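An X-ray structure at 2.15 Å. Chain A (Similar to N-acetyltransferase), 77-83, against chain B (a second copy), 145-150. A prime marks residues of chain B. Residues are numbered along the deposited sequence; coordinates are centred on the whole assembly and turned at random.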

ATOM      1  N   PRO A  77     -12.927 -11.645  23.362  1.00 19.48           N
ATOM      2  CA  PRO A  77     -14.313 -11.151  23.357  1.00 16.03           C
ATOM      3  C   PRO A  77     -14.525  -9.724  22.818  1.00 15.04           C
ATOM      4  O   PRO A  77     -15.557  -9.465  22.206  1.00 14.15           O
ATOM      5  CB  PRO A  77     -14.703 -11.220  24.835  1.00 14.94           C
ATOM      6  CG  PRO A  77     -13.924 -12.389  25.350  1.00 18.90           C
ATOM      7  CD  PRO A  77     -12.591 -12.319  24.633  1.00 22.76           C
ATOM      8  N   ALA A  78     -13.585  -8.812  23.032  1.00 13.11           N
ATOM      9  CA  ALA A  78     -13.791  -7.435  22.567  1.00 12.44           C
ATOM     10  C   ALA A  78     -13.651  -7.247  21.052  1.00 10.98           C
ATOM     11  O   ALA A  78     -13.912  -6.147  20.539  1.00 11.65           O
ATOM     12  CB  ALA A  78     -12.900  -6.473  23.312  1.00  9.58           C
ATOM     13  N   TYR A  79     -13.229  -8.298  20.342  1.00  6.45           N
ATOM     14  CA  TYR A  79     -13.198  -8.265  18.870  1.00  6.07           C
ATOM     15  C   TYR A  79     -14.524  -8.726  18.281  1.00 11.43           C
ATOM     16  O   TYR A  79     -14.603  -9.040  17.085  1.00  7.14           O
ATOM     17  CB  TYR A  79     -12.099  -9.184  18.328  1.00 10.01           C
ATOM     18  CG  TYR A  79     -10.685  -8.712  18.572  1.00 11.60           C
ATOM     19  CD1 TYR A  79      -9.970  -9.152  19.676  1.00 12.63           C
ATOM     20  CD2 TYR A  79     -10.064  -7.842  17.686  1.00 13.30           C
ATOM     21  CE1 TYR A  79      -8.663  -8.733  19.894  1.00 15.44           C
ATOM     22  CE2 TYR A  79      -8.769  -7.414  17.893  1.00 12.14           C
ATOM     23  CZ  TYR A  79      -8.078  -7.864  18.999  1.00 12.50           C
ATOM     24  OH  TYR A  79      -6.800  -7.440  19.203  1.00 16.58           O
ATOM     25  N   GLN A  80     -15.568  -8.779  19.104  1.00 12.10           N
ATOM     26  CA  GLN A  80     -16.808  -9.431  18.670  1.00 16.95           C
ATOM     27  C   GLN A  80     -17.497  -8.750  17.489  1.00  9.10           C
ATOM     28  O   GLN A  80     -18.206  -9.404  16.735  1.00 10.86           O
ATOM     29  CB  GLN A  80     -17.792  -9.602  19.828  1.00 23.41           C
ATOM     30  CG  GLN A  80     -18.335  -8.305  20.378  1.00 29.91           C
ATOM     31  CD  GLN A  80     -19.195  -8.526  21.610  1.00 39.92           C
ATOM     32  OE1 GLN A  80     -19.058  -7.827  22.621  1.00 38.15           O
ATOM     33  NE2 GLN A  80     -20.095  -9.503  21.528  1.00 42.87           N
ATOM     34  N   TYR A  81     -17.296  -7.452  17.309  1.00  5.35           N
ATOM     35  CA  TYR A  81     -17.914  -6.813  16.147  1.00 11.42           C
ATOM     36  C   TYR A  81     -17.034  -6.849  14.891  1.00  9.75           C
ATOM     37  O   TYR A  81     -17.381  -6.270  13.854  1.00  6.86           O
ATOM     38  CB  TYR A  81     -18.372  -5.397  16.482  1.00 12.47           C
ATOM     39  CG  TYR A  81     -19.336  -5.364  17.632  1.00 17.52           C
ATOM     40  CD1 TYR A  81     -20.609  -5.900  17.508  1.00 23.93           C
ATOM     41  CD2 TYR A  81     -18.974  -4.807  18.850  1.00 20.23           C
ATOM     42  CE1 TYR A  81     -21.498  -5.876  18.568  1.00 29.42           C
ATOM     43  CE2 TYR A  81     -19.853  -4.774  19.912  1.00 25.89           C
ATOM     44  CZ  TYR A  81     -21.113  -5.311  19.767  1.00 32.45           C
ATOM     45  OH  TYR A  81     -21.996  -5.280  20.825  1.00 36.94           O
ATOM     46  N   THR A  82     -15.913  -7.560  14.979  1.00  9.58           N
ATOM     47  CA  THR A  82     -14.968  -7.655  13.860  1.00  8.31           C
ATOM     48  C   THR A  82     -14.966  -9.078  13.329  1.00 10.74           C
ATOM     49  O   THR A  82     -14.868 -10.038  14.108  1.00  6.76           O
ATOM     50  CB  THR A  82     -13.540  -7.321  14.313  1.00  9.51           C
ATOM     51  OG1 THR A  82     -13.518  -5.998  14.854  1.00  7.77           O
ATOM     52  CG2 THR A  82     -12.556  -7.407  13.154  1.00  8.36           C
ATOM     53  N   ILE A  83     -15.082  -9.215  12.008  1.00  8.43           N
ATOM     54  CA  ILE A  83     -14.972 -10.519  11.361  1.00  9.37           C
ATOM     55  C   ILE A  83     -13.916 -10.468  10.266  1.00 11.24           C
ATOM     56  O   ILE A  83     -13.651  -9.412   9.705  1.00  9.16           O
ATOM     57  CB  ILE A  83     -16.326 -10.958  10.734  1.00  5.11           C
ATOM     58  CG1 ILE A  83     -17.019  -9.750  10.118  1.00  7.57           C
ATOM     59  CG2 ILE A  83     -17.238 -11.611  11.789  1.00  5.52           C
ATOM     60  CD1 ILE A  83     -18.221 -10.100   9.261  1.00 12.35           C
TER
ATOM     61  N   THR B 145      -8.686   0.062  12.496  1.00 15.20           N
ATOM     62  CA  THR B 145      -9.586   0.948  13.229  1.00 15.45           C
ATOM     63  C   THR B 145     -10.890   0.240  13.567  1.00 14.00           C
ATOM     64  O   THR B 145     -11.390  -0.560  12.766  1.00 10.12           O
ATOM     65  CB  THR B 145      -9.910   2.197  12.399  1.00 17.13           C
ATOM     66  OG1 THR B 145     -10.256   1.783  11.077  1.00 17.56           O
ATOM     67  CG2 THR B 145      -8.689   3.102  12.310  1.00 20.74           C
ATOM     68  N   ASN B 146     -11.435   0.552  14.744  1.00 10.61           N
ATOM     69  CA  ASN B 146     -12.717   0.023  15.188  1.00 13.75           C
ATOM     70  C   ASN B 146     -12.727  -1.496  15.254  1.00 14.10           C
ATOM     71  O   ASN B 146     -13.756  -2.120  14.976  1.00 11.00           O
ATOM     72  CB  ASN B 146     -13.848   0.501  14.255  1.00 15.57           C
ATOM     73  CG  ASN B 146     -13.924   2.020  14.147  1.00 20.11           C
ATOM     74  OD1 ASN B 146     -13.802   2.733  15.142  1.00 23.13           O
ATOM     75  ND2 ASN B 146     -14.134   2.518  12.930  1.00 19.50           N
ATOM     76  N   VAL B 147     -11.588  -2.104  15.588  1.00 12.97           N
ATOM     77  CA  VAL B 147     -11.544  -3.563  15.639  1.00  5.99           C
ATOM     78  C   VAL B 147     -11.987  -4.067  16.987  1.00 14.52           C
ATOM     79  O   VAL B 147     -12.374  -5.232  17.111  1.00 15.94           O
ATOM     80  CB  VAL B 147     -10.139  -4.163  15.372  1.00 14.87           C
ATOM     81  CG1 VAL B 147      -9.881  -4.297  13.893  1.00 16.44           C
ATOM     82  CG2 VAL B 147      -9.065  -3.363  16.092  1.00 13.35           C
ATOM     83  N   GLY B 148     -11.900  -3.204  18.004  1.00 10.82           N
ATOM     84  CA  GLY B 148     -12.309  -3.614  19.339  1.00  6.51           C
ATOM     85  C   GLY B 148     -13.425  -2.737  19.888  1.00  6.46           C
ATOM     86  O   GLY B 148     -13.688  -1.659  19.358  1.00  5.73           O
ATOM     87  N   TYR B 149     -14.090  -3.198  20.943  1.00  7.86           N
ATOM     88  CA  TYR B 149     -15.123  -2.402  21.608  1.00 10.92           C
ATOM     89  C   TYR B 149     -15.095  -2.668  23.105  1.00 10.02           C
ATOM     90  O   TYR B 149     -15.350  -3.786  23.559  1.00  8.04           O
ATOM     91  CB  TYR B 149     -16.510  -2.724  21.045  1.00  9.28           C
ATOM     92  CG  TYR B 149     -17.634  -1.826  21.552  1.00 15.86           C
ATOM     93  CD1 TYR B 149     -17.831  -0.557  21.019  1.00 16.94           C
ATOM     94  CD2 TYR B 149     -18.512  -2.262  22.534  1.00 15.79           C
ATOM     95  CE1 TYR B 149     -18.859   0.260  21.460  1.00 17.89           C
ATOM     96  CE2 TYR B 149     -19.549  -1.455  22.980  1.00 17.96           C
ATOM     97  CZ  TYR B 149     -19.717  -0.198  22.439  1.00 20.19           C
ATOM     98  OH  TYR B 149     -20.739   0.618  22.876  1.00 22.75           O
ATOM     99  N   LYS B 150     -14.795  -1.632  23.872  1.00  7.58           N
ATOM    100  CA  LYS B 150     -14.667  -1.788  25.316  1.00  9.31           C
ATOM    101  C   LYS B 150     -14.908  -0.434  25.995  1.00 10.02           C
ATOM    102  O   LYS B 150     -14.603   0.617  25.418  1.00  6.71           O
ATOM    103  CB  LYS B 150     -13.283  -2.351  25.656  1.00  8.84           C
ATOM    104  CG  LYS B 150     -13.107  -2.746  27.122  1.00 12.12           C
ATOM    105  CD  LYS B 150     -11.780  -3.496  27.363  1.00 11.14           C
ATOM    106  CE  LYS B 150     -11.757  -4.082  28.784  1.00  9.64           C
ATOM    107  NZ  LYS B 150     -10.442  -4.687  29.141  1.00 13.84           N
TER
HETATM  108  O   HOH W   1     -15.577  -5.669  18.250  1.00  8.38           O
HETATM  109  O   HOH W   2     -15.290  -4.334  16.084  1.00 10.85           O

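Chain A enters the contact through a short 3-10 segment, Pro77 to Ala78, followed by a type I beta turn from Tyr79 to Thr82. The turn is closed by Thr82 N donating to Tyr79 O at 2.9 Å; overlapping its start, Gln80 N donates to Pro77 O at 3.2 Å in a weak hydrogen bond. Chain B turns a corner at Thr145′ and Asn146′ and then runs as a strand through Lys150′, with extended angles from Gly148′ on, and the CA atoms of Tyr79 and Gly148′ approach to 4.8 Å, those of Thr82 and Val147′ to 5.6 Å.

One direct backbone hydrogen bond joins the stretches: Tyr149′ N donates to Ala78 O at 3.0 Å, with an N-H...O angle of 137°, well short of linear. The same carbonyl oxygen lies 3.2 Å from Gly148′ CA, where an angle of 139° at the hydrogen supports a CA-H...O contact. Water 1 also donates to Ala78 O (2.9 Å from its oxygen) and accepts from Tyr81 N (2.6 Å), so it ties that carbonyl to the turn; its link to Val147′ O, at 3.4 Å, is weak.

Among the side chains, Thr82 makes the direct polar link. Its CB points toward chain B, and in the m rotamer OG1 donates to Val147′ O at 2.6 Å. OG1 also accepts from water 2 at 2.7 Å, and that water donates to Asn146′ O at 2.9 Å, extending the connection by one residue.

Tyr79 behaves differently. Its CA-to-CB bond points away overall, yet the m rotamer leaves the ring close enough for CD2 to lie 3.5 Å from Val147′ O and CE2 4.3 Å from Val147′ CB, the latter an apolar contact.

Tyr81 and Tyr149′ form an offset edge-to-face pair. Their planes meet at 85° with centroids 5.7 Å apart, and Tyr81 directs its edge toward the Tyr149′ face, bringing Tyr81 CE2 within 3.9 Å of Tyr149′ CD2.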